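Local coordinates for putative NADH-depentdent flavin oxidoreductase (Cupriavidus metallidurans, PDB 5OCS), which probably acts as an FMN-dependent NAD(P)H dehydrogenase and ene-reductase of the Old Yellow Enzyme family, at residues Ser61-Thr69 with Ala102-Ala112; Gln129-Pro137 with Gln187-Arg196. All blocks are in the same frame, centred on the assembly; numbering follows the deposited sequence.

Both contacts lie on the same side of the chain's centre, in segments that follow strands of the eight-stranded parallel barrel, and their centres are about 15 Å apart. Interaction 1 closes along the chain before interaction 2 opens. In the first, the loop after strand 52-59 packs against the loop after strand 96-102, two neighbouring strands of the barrel. In the second, strand 131-132, which the latter loop runs into, meets helix 184-189 and the turns behind it, beyond strand 175-179. Arg-106 joins the two: its N lies 3.0 Å from Gln-187 OE1 and its NH1 2.9 Å from Val-136 O, both probable hydrogen bonds. The loops beyond three successive barrel strands are thus tied together, with interaction 1 nearer the FMN site.

Interaction 1 (Ser61-Thr69 with Ala102-Ala112); sequences SPEGRITPT and AHAGRKASSEA
Gly-64 CA sits over the imidazole of His-103, 3.5 Å from the ring centroid and 4° off the ring normal, a CH-pi contact over the middle of one face. The CA itself makes this contact, with no side chain between it and the ring. The ring reaches it because His-103 CG is anti to the backbone N (chi1 -169°), and it is steadied in its own plane by Gly-105 N, which donates to ND1. Helix 150-169 adjoins it through Ile-156 and Phe-160.

Two backbone hydrogen bonds frame the tight part. Ala-104 N donates to Gly-64 O at 2.8 Å, and Ser-110 N donates to Ile-66 O, also at 2.8 Å. Between them, Ala-104 CB packs on Ile-66 CG1 at 3.8 Å. Next to the second bond, Thr-67 CA makes a CA-H...O contact of 3.1 Å with Ser-110 O; Thr-67 OG1 anchors an ST turn by accepting from Thr-69 N and also hydrogen-bonds to Asp-70.

The looser side is water-mediated. One water bridges Glu-63 O and Gly-105 O; a second, in the imidazole plane, links Glu-63 OE2 to His-103 NE2, 3.0 Å from that nitrogen. Glu-63 OE2 also forms a salt bridge with Lys-155.

Backbone bonds and a glycine-on-ring contact therefore fix the two loops of this TIM barrel to each other, with Ile-66 beside the FMN-binding Cys-25. Because ND1 accepts from Gly-105 N while NE2 meets a water, both imidazole nitrogens have a partner and the rotation of the ring is fixed.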
loop_
_atom_site.group_PDB
_atom_site.type_symbol
_atom_site.label_atom_id
_atom_site.label_comp_id
_atom_site.label_asym_id
_atom_site.label_seq_id
_atom_site.Cartn_x
_atom_site.Cartn_y
_atom_site.Cartn_z
ATOM N N SER D 61 -17.469 21.162 7.337
ATOM C CA SER D 61 -18.633 21.626 6.575
ATOM C C SER D 61 -18.180 21.690 5.161
ATOM O O SER D 61 -16.985 21.781 4.894
ATOM C CB SER D 61 -19.076 23.020 7.065
ATOM O OG SER D 61 -18.068 24.006 6.884
ATOM N N PRO D 62 -19.119 21.694 4.229
ATOM C CA PRO D 62 -18.691 21.797 2.831
ATOM C C PRO D 62 -17.903 23.070 2.550
ATOM O O PRO D 62 -16.934 23.026 1.821
ATOM C CB PRO D 62 -20.019 21.882 2.054
ATOM C CG PRO D 62 -21.104 21.591 3.009
ATOM C CD PRO D 62 -20.569 21.484 4.397
ATOM N N GLU D 63 -18.353 24.196 3.104
ATOM C CA GLU D 63 -17.683 25.507 2.917
ATOM C C GLU D 63 -16.285 25.576 3.512
ATOM O O GLU D 63 -15.494 26.435 3.140
ATOM C CB GLU D 63 -18.561 26.707 3.420
ATOM C CG GLU D 63 -18.779 26.894 4.922
ATOM C CD GLU D 63 -19.960 26.116 5.489
ATOM O OE1 GLU D 63 -20.407 25.138 4.859
ATOM O OE2 GLU D 63 -20.437 26.465 6.572
ATOM N N GLY D 64 -15.989 24.681 4.453
ATOM C CA GLY D 64 -14.717 24.601 5.076
ATOM C C GLY D 64 -13.714 23.715 4.372
ATOM O O GLY D 64 -12.559 23.646 4.800
ATOM N N ARG D 65 -14.106 23.086 3.269
ATOM C CA ARG D 65 -13.172 22.284 2.473
ATOM C C ARG D 65 -12.134 23.170 1.828
ATOM O O ARG D 65 -12.461 24.278 1.379
ATOM C CB ARG D 65 -13.935 21.583 1.359
ATOM C CG ARG D 65 -14.815 20.465 1.849
ATOM C CD ARG D 65 -15.546 19.801 0.701
ATOM N NE ARG D 65 -16.582 20.694 0.197
ATOM C CZ ARG D 65 -17.358 20.435 -0.857
ATOM N NH1 ARG D 65 -17.217 19.316 -1.531
ATOM N NH2 ARG D 65 -18.279 21.329 -1.254
ATOM N N ILE D 66 -10.902 22.671 1.717
ATOM C CA ILE D 66 -9.897 23.365 0.919
ATOM C C ILE D 66 -10.321 23.359 -0.552
ATOM O O ILE D 66 -10.318 24.403 -1.235
ATOM C CB ILE D 66 -8.514 22.725 1.059
ATOM C CG1 ILE D 66 -8.083 22.661 2.558
ATOM C CG2 ILE D 66 -7.490 23.531 0.265
ATOM C CD1 ILE D 66 -7.071 21.539 2.765
ATOM N N THR D 67 -10.722 22.196 -1.031
ATOM C CA THR D 67 -11.037 21.969 -2.450
ATOM C C THR D 67 -12.332 21.190 -2.573
ATOM O O THR D 67 -12.815 20.565 -1.589
ATOM C CB THR D 67 -9.984 21.133 -3.217
ATOM O OG1 THR D 67 -10.118 19.739 -2.895
ATOM C CG2 THR D 67 -8.581 21.591 -2.838
ATOM N N PRO D 68 -12.864 21.139 -3.804
ATOM C CA PRO D 68 -14.088 20.356 -3.965
ATOM C C PRO D 68 -13.948 18.852 -3.768
ATOM O O PRO D 68 -14.969 18.146 -3.649
ATOM C CB PRO D 68 -14.533 20.685 -5.404
ATOM C CG PRO D 68 -13.937 22.019 -5.653
ATOM C CD PRO D 68 -12.625 22.036 -4.963
ATOM N N THR D 69 -12.710 18.356 -3.701
ATOM C CA THR D 69 -12.495 16.932 -3.469
ATOM C C THR D 69 -11.830 16.629 -2.115
ATOM O O THR D 69 -11.332 15.526 -1.923
ATOM C CB THR D 69 -11.741 16.300 -4.631
ATOM O OG1 THR D 69 -10.554 17.013 -4.917
ATOM C CG2 THR D 69 -12.582 16.280 -5.896
ATOM N N ALA D 102 -10.753 20.068 10.279
ATOM C CA ALA D 102 -10.251 21.229 9.562
ATOM C C ALA D 102 -11.353 22.120 9.021
ATOM O O ALA D 102 -12.466 21.707 8.787
ATOM C CB ALA D 102 -9.370 20.762 8.421
ATOM N N HIS D 103 -10.992 23.380 8.827
ATOM C CA HIS D 103 -11.792 24.353 8.113
ATOM C C HIS D 103 -10.776 25.324 7.467
ATOM O O HIS D 103 -9.929 25.890 8.168
ATOM C CB HIS D 103 -12.671 25.106 9.088
ATOM C CG HIS D 103 -13.722 25.939 8.429
ATOM N ND1 HIS D 103 -13.426 26.960 7.551
ATOM C CD2 HIS D 103 -15.060 25.938 8.566
ATOM C CE1 HIS D 103 -14.547 27.528 7.150
ATOM N NE2 HIS D 103 -15.556 26.920 7.759
ATOM N N ALA D 104 -10.831 25.440 6.152
ATOM C CA ALA D 104 -9.831 26.196 5.354
ATOM C C ALA D 104 -9.975 27.726 5.423
ATOM O O ALA D 104 -9.070 28.449 5.051
ATOM C CB ALA D 104 -9.905 25.779 3.890
ATOM N N GLY D 105 -11.123 28.206 5.867
ATOM C CA GLY D 105 -11.330 29.627 6.068
ATOM C C GLY D 105 -11.225 30.281 4.708
ATOM O O GLY D 105 -11.781 29.789 3.732
ATOM N N ARG D 106 -10.482 31.389 4.627
ATOM C CA ARG D 106 -10.320 32.076 3.357
ATOM C C ARG D 106 -9.589 31.312 2.289
ATOM O O ARG D 106 -9.594 31.754 1.156
ATOM C CB ARG D 106 -9.651 33.446 3.529
ATOM C CG ARG D 106 -8.159 33.357 3.793
ATOM C CD ARG D 106 -7.667 34.681 4.328
ATOM N NE ARG D 106 -6.236 34.696 4.597
ATOM C CZ ARG D 106 -5.484 35.807 4.652
ATOM N NH1 ARG D 106 -6.026 37.012 4.384
ATOM N NH2 ARG D 106 -4.169 35.693 4.928
ATOM N N LYS D 107 -8.919 30.212 2.638
ATOM C CA LYS D 107 -8.213 29.391 1.667
ATOM C C LYS D 107 -9.091 28.296 1.042
ATOM O O LYS D 107 -8.614 27.504 0.190
ATOM C CB LYS D 107 -7.010 28.759 2.333
ATOM C CG LYS D 107 -5.892 29.734 2.647
ATOM C CD LYS D 107 -4.756 28.910 3.254
ATOM C CE LYS D 107 -3.431 29.576 3.103
ATOM N NZ LYS D 107 -2.326 28.618 3.416
ATOM N N ALA D 108 -10.358 28.254 1.440
ATOM C CA ALA D 108 -11.325 27.317 0.878
ATOM C C ALA D 108 -11.632 27.591 -0.592
ATOM O O ALA D 108 -11.120 28.564 -1.178
ATOM C CB ALA D 108 -12.595 27.330 1.717
ATOM N N SER D 109 -12.397 26.689 -1.201
ATOM C CA SER D 109 -12.885 26.857 -2.555
ATOM C C SER D 109 -11.713 27.008 -3.514
ATOM O O SER D 109 -11.675 27.945 -4.342
ATOM C CB SER D 109 -13.850 28.064 -2.622
ATOM O OG SER D 109 -14.448 28.141 -3.892
ATOM N N SER D 110 -10.713 26.125 -3.367
ATOM C CA SER D 110 -9.515 26.137 -4.206
ATOM C C SER D 110 -9.368 24.816 -4.988
ATOM O O SER D 110 -10.035 23.818 -4.715
ATOM C CB SER D 110 -8.282 26.347 -3.363
ATOM O OG SER D 110 -8.342 27.609 -2.722
ATOM N N GLU D 111 -8.496 24.846 -5.982
ATOM C CA GLU D 111 -8.233 23.679 -6.832
ATOM C C GLU D 111 -7.225 22.789 -6.133
ATOM O O GLU D 111 -6.441 23.258 -5.300
ATOM C CB GLU D 111 -7.659 24.113 -8.195
ATOM C CG GLU D 111 -8.602 24.938 -9.054
ATOM C CD GLU D 111 -9.746 24.136 -9.694
ATOM O OE1 GLU D 111 -10.034 22.975 -9.326
ATOM O OE2 GLU D 111 -10.448 24.688 -10.551
ATOM N N ALA D 112 -7.256 21.507 -6.470
ATOM C CA ALA D 112 -6.248 20.547 -6.045
ATOM C C ALA D 112 -4.880 20.858 -6.679
ATOM O O ALA D 112 -4.804 21.626 -7.660
ATOM C CB ALA D 112 -6.723 19.133 -6.382
HETATM O O HOH W 1 -14.466 29.108 4.129
HETATM O O HOH W 2 -18.417 27.709 8.098
#

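Interaction 2 (Gln129-Pro137 with Gln187-Arg196)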
loop_
_atom_site.group_PDB
_atom_site.type_symbol
_atom_site.label_atom_id
_atom_site.label_comp_id
_atom_site.label_asym_id
_atom_site.label_seq_id
_atom_site.Cartn_x
_atom_site.Cartn_y
_atom_site.Cartn_z
ATOM N N GLN D 129 -18.593 30.710 -1.656
ATOM C CA GLN D 129 -18.192 31.814 -0.782
ATOM C C GLN D 129 -17.439 31.293 0.460
ATOM O O GLN D 129 -17.923 30.373 1.140
ATOM C CB GLN D 129 -19.397 32.637 -0.327
ATOM C CG GLN D 129 -18.970 33.884 0.473
ATOM C CD GLN D 129 -18.146 34.844 -0.397
ATOM O OE1 GLN D 129 -18.662 35.378 -1.375
ATOM N NE2 GLN D 129 -16.837 35.022 -0.078
ATOM N N THR D 130 -16.270 31.890 0.729
ATOM C CA THR D 130 -15.397 31.506 1.850
ATOM C C THR D 130 -15.619 32.452 3.031
ATOM O O THR D 130 -16.164 33.549 2.867
ATOM C CB THR D 130 -13.923 31.510 1.403
ATOM O OG1 THR D 130 -13.539 32.847 1.007
ATOM C CG2 THR D 130 -13.742 30.547 0.247
ATOM N N PHE D 131 -15.198 32.019 4.206
ATOM C CA PHE D 131 -15.396 32.727 5.447
ATOM C C PHE D 131 -14.076 32.839 6.190
ATOM O O PHE D 131 -13.195 31.947 6.085
ATOM C CB PHE D 131 -16.446 31.980 6.305
ATOM C CG PHE D 131 -17.791 31.933 5.639
ATOM C CD1 PHE D 131 -18.615 33.060 5.654
ATOM C CD2 PHE D 131 -18.170 30.846 4.861
ATOM C CE1 PHE D 131 -19.835 33.057 4.977
ATOM C CE2 PHE D 131 -19.385 30.829 4.183
ATOM C CZ PHE D 131 -20.225 31.942 4.239
ATOM N N ALA D 132 -13.951 33.907 6.965
ATOM C CA ALA D 132 -12.704 34.240 7.642
ATOM C C ALA D 132 -12.925 35.212 8.783
ATOM O O ALA D 132 -14.023 35.811 8.911
ATOM C CB ALA D 132 -11.726 34.855 6.632
ATOM N N PRO D 133 -11.880 35.417 9.603
ATOM C CA PRO D 133 -12.100 36.424 10.639
ATOM C C PRO D 133 -12.365 37.820 10.068
ATOM O O PRO D 133 -13.137 38.594 10.650
ATOM C CB PRO D 133 -10.808 36.397 11.442
ATOM C CG PRO D 133 -9.809 35.691 10.591
ATOM C CD PRO D 133 -10.627 34.669 9.829
ATOM N N SER D 134 -11.719 38.124 8.937
ATOM C CA SER D 134 -11.867 39.424 8.259
ATOM C C SER D 134 -11.904 39.278 6.735
ATOM O O SER D 134 -11.360 38.302 6.174
ATOM C CB SER D 134 -10.698 40.345 8.624
ATOM O OG SER D 134 -10.554 40.556 10.045
ATOM N N ALA D 135 -12.469 40.307 6.059
ATOM C CA ALA D 135 -12.711 40.337 4.597
ATOM C C ALA D 135 -11.435 40.718 3.779
ATOM O O ALA D 135 -11.403 41.699 3.011
ATOM C CB ALA D 135 -13.902 41.284 4.290
ATOM N N VAL D 136 -10.394 39.916 3.942
ATOM C CA VAL D 136 -9.081 40.179 3.386
ATOM C C VAL D 136 -8.671 38.889 2.715
ATOM O O VAL D 136 -8.657 37.852 3.348
ATOM C CB VAL D 136 -8.024 40.548 4.456
ATOM C CG1 VAL D 136 -6.753 41.076 3.781
ATOM C CG2 VAL D 136 -8.574 41.582 5.429
ATOM N N PRO D 137 -8.378 38.937 1.415
ATOM C CA PRO D 137 -7.971 37.722 0.700
ATOM C C PRO D 137 -6.563 37.307 1.038
ATOM O O PRO D 137 -5.763 38.137 1.476
ATOM C CB PRO D 137 -8.101 38.131 -0.762
ATOM C CG PRO D 137 -7.767 39.595 -0.715
ATOM C CD PRO D 137 -8.360 40.112 0.540
ATOM N N GLN D 187 -5.857 31.889 10.691
ATOM C CA GLN D 187 -6.314 33.201 10.260
ATOM C C GLN D 187 -6.734 34.026 11.469
ATOM O O GLN D 187 -6.466 35.211 11.487
ATOM C CB GLN D 187 -7.470 33.119 9.271
ATOM C CG GLN D 187 -7.035 32.559 7.931
ATOM C CD GLN D 187 -8.150 31.922 7.119
ATOM O OE1 GLN D 187 -9.288 32.400 7.135
ATOM N NE2 GLN D 187 -7.812 30.870 6.338
ATOM N N PHE D 188 -7.402 33.417 12.444
ATOM C CA PHE D 188 -7.750 34.112 13.672
ATOM C C PHE D 188 -6.512 34.429 14.489
ATOM O O PHE D 188 -6.418 35.532 15.070
ATOM C CB PHE D 188 -8.759 33.344 14.522
ATOM C CG PHE D 188 -10.194 33.609 14.156
ATOM C CD1 PHE D 188 -10.814 32.890 13.140
ATOM C CD2 PHE D 188 -10.956 34.552 14.842
ATOM C CE1 PHE D 188 -12.143 33.097 12.826
ATOM C CE2 PHE D 188 -12.274 34.752 14.541
ATOM C CZ PHE D 188 -12.887 34.044 13.517
ATOM N N LEU D 189 -5.569 33.488 14.557
ATOM C CA LEU D 189 -4.359 33.686 15.334
ATOM C C LEU D 189 -3.522 34.862 14.815
ATOM O O LEU D 189 -2.849 35.528 15.591
ATOM C CB LEU D 189 -3.472 32.451 15.370
ATOM C CG LEU D 189 -4.122 31.256 16.092
ATOM C CD1 LEU D 189 -3.303 30.014 15.863
ATOM C CD2 LEU D 189 -4.264 31.506 17.580
ATOM N N SER D 190 -3.533 35.041 13.503
ATOM C CA SER D 190 -2.566 35.924 12.830
ATOM C C SER D 190 -3.079 37.320 12.588
ATOM O O SER D 190 -4.110 37.500 11.911
ATOM C CB SER D 190 -2.113 35.344 11.472
ATOM O OG SER D 190 -1.207 36.250 10.851
ATOM N N PRO D 191 -2.337 38.334 13.062
ATOM C CA PRO D 191 -2.692 39.719 12.683
ATOM C C PRO D 191 -2.695 40.044 11.190
ATOM O O PRO D 191 -3.249 41.059 10.780
ATOM C CB PRO D 191 -1.602 40.542 13.371
ATOM C CG PRO D 191 -1.258 39.760 14.543
ATOM C CD PRO D 191 -1.266 38.321 14.074
ATOM N N ILE D 192 -2.063 39.213 10.378
ATOM C CA ILE D 192 -2.087 39.374 8.929
ATOM C C ILE D 192 -3.459 39.121 8.362
ATOM O O ILE D 192 -3.928 39.888 7.525
ATOM C CB ILE D 192 -1.012 38.479 8.295
ATOM C CG1 ILE D 192 0.352 39.073 8.661
ATOM C CG2 ILE D 192 -1.178 38.334 6.774
ATOM C CD1 ILE D 192 1.437 38.048 8.573
ATOM N N ALA D 193 -4.140 38.084 8.851
ATOM C CA ALA D 193 -5.494 37.790 8.383
ATOM C C ALA D 193 -6.586 38.363 9.272
ATOM O O ALA D 193 -7.672 38.646 8.784
ATOM C CB ALA D 193 -5.688 36.290 8.225
ATOM N N ASN D 194 -6.298 38.570 10.558
ATOM C CA ASN D 194 -7.334 38.959 11.529
ATOM C C ASN D 194 -7.191 40.470 11.799
ATOM O O ASN D 194 -6.248 40.904 12.485
ATOM C CB ASN D 194 -7.150 38.181 12.829
ATOM C CG ASN D 194 -8.219 38.475 13.841
ATOM O OD1 ASN D 194 -8.947 39.461 13.718
ATOM N ND2 ASN D 194 -8.330 37.620 14.861
ATOM N N HIS D 195 -8.115 41.226 11.229
ATOM C CA HIS D 195 -8.226 42.660 11.475
ATOM C C HIS D 195 -9.494 43.019 12.243
ATOM O O HIS D 195 -9.969 44.174 12.161
ATOM C CB HIS D 195 -8.204 43.412 10.163
ATOM C CG HIS D 195 -6.928 43.246 9.411
ATOM N ND1 HIS D 195 -6.832 43.491 8.065
ATOM C CD2 HIS D 195 -5.694 42.846 9.814
ATOM C CE1 HIS D 195 -5.603 43.220 7.660
ATOM N NE2 HIS D 195 -4.891 42.831 8.700
ATOM N N ARG D 196 -10.009 42.053 13.008
ATOM C CA ARG D 196 -11.216 42.253 13.763
ATOM C C ARG D 196 -10.969 43.254 14.890
ATOM O O ARG D 196 -9.872 43.332 15.423
ATOM C CB ARG D 196 -11.698 40.937 14.367
ATOM C CG ARG D 196 -12.080 39.867 13.359
ATOM C CD ARG D 196 -12.545 38.619 14.101
ATOM N NE ARG D 196 -13.899 38.801 14.634
ATOM C CZ ARG D 196 -15.026 38.650 13.953
ATOM N NH1 ARG D 196 -15.036 38.293 12.678
ATOM N NH2 ARG D 196 -16.179 38.845 14.567
HETATM O O HOH W 3 -9.255 36.812 7.398
#
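Pro-133 O takes a 2.8 Å hydrogen bond from Arg-196 NH1, on a lone pair in the carbonyl plane, with an N-H...O angle of 144°. The oxygen sits near the guanidinium edge, tilted 18° from its plane. A bend at chi3 (76°) folds the arginine chain back along the proline, bringing CD to 3.9 Å from Pro-133 CB. The same NH1 also bonds Leu-148 O, and NH2 forms a salt bridge with Asp-198, so the head group is held by several partners.

The second direct bond runs from His-195 N to Ser-134 OG, again 2.8 Å. With OG anti to its carbonyl carbon, the hydroxyl turns into the bend at 194-196. That bend is an Asx turn: Asn-194 OD1 accepts from Arg-196 N, and its ND2 holds Phe-188 O with a nearly straight bond, tying the turn to the helix end. A water joins Ser-134 N to Ala-193 O.

The apolar centre is Pro-133. Its CB stands 3.6 Å from the centroid of the Phe-188 ring, almost on the ring normal, a CH-pi contact over one face. CG and CD lie against Gln-187, whose CB is 3.6 Å from Pro-133 CD. The Gln-187 NE2 is engaged by Gly-182 and Ala-104. At the outer margin, Val-136 CG2 approaches His-195 ND1 obliquely at 3.7 Å.

A proline packed on a phenyl face and flanked by an arginine chain thus joins the residues just after strand 131-132 to the last turn of helix 184-189 and the Asx turn that follows it. Each crossing hydrogen bond pairs a side-chain group with a backbone one, guanidinium with carbonyl and hydroxyl with amide, away from the flavin site.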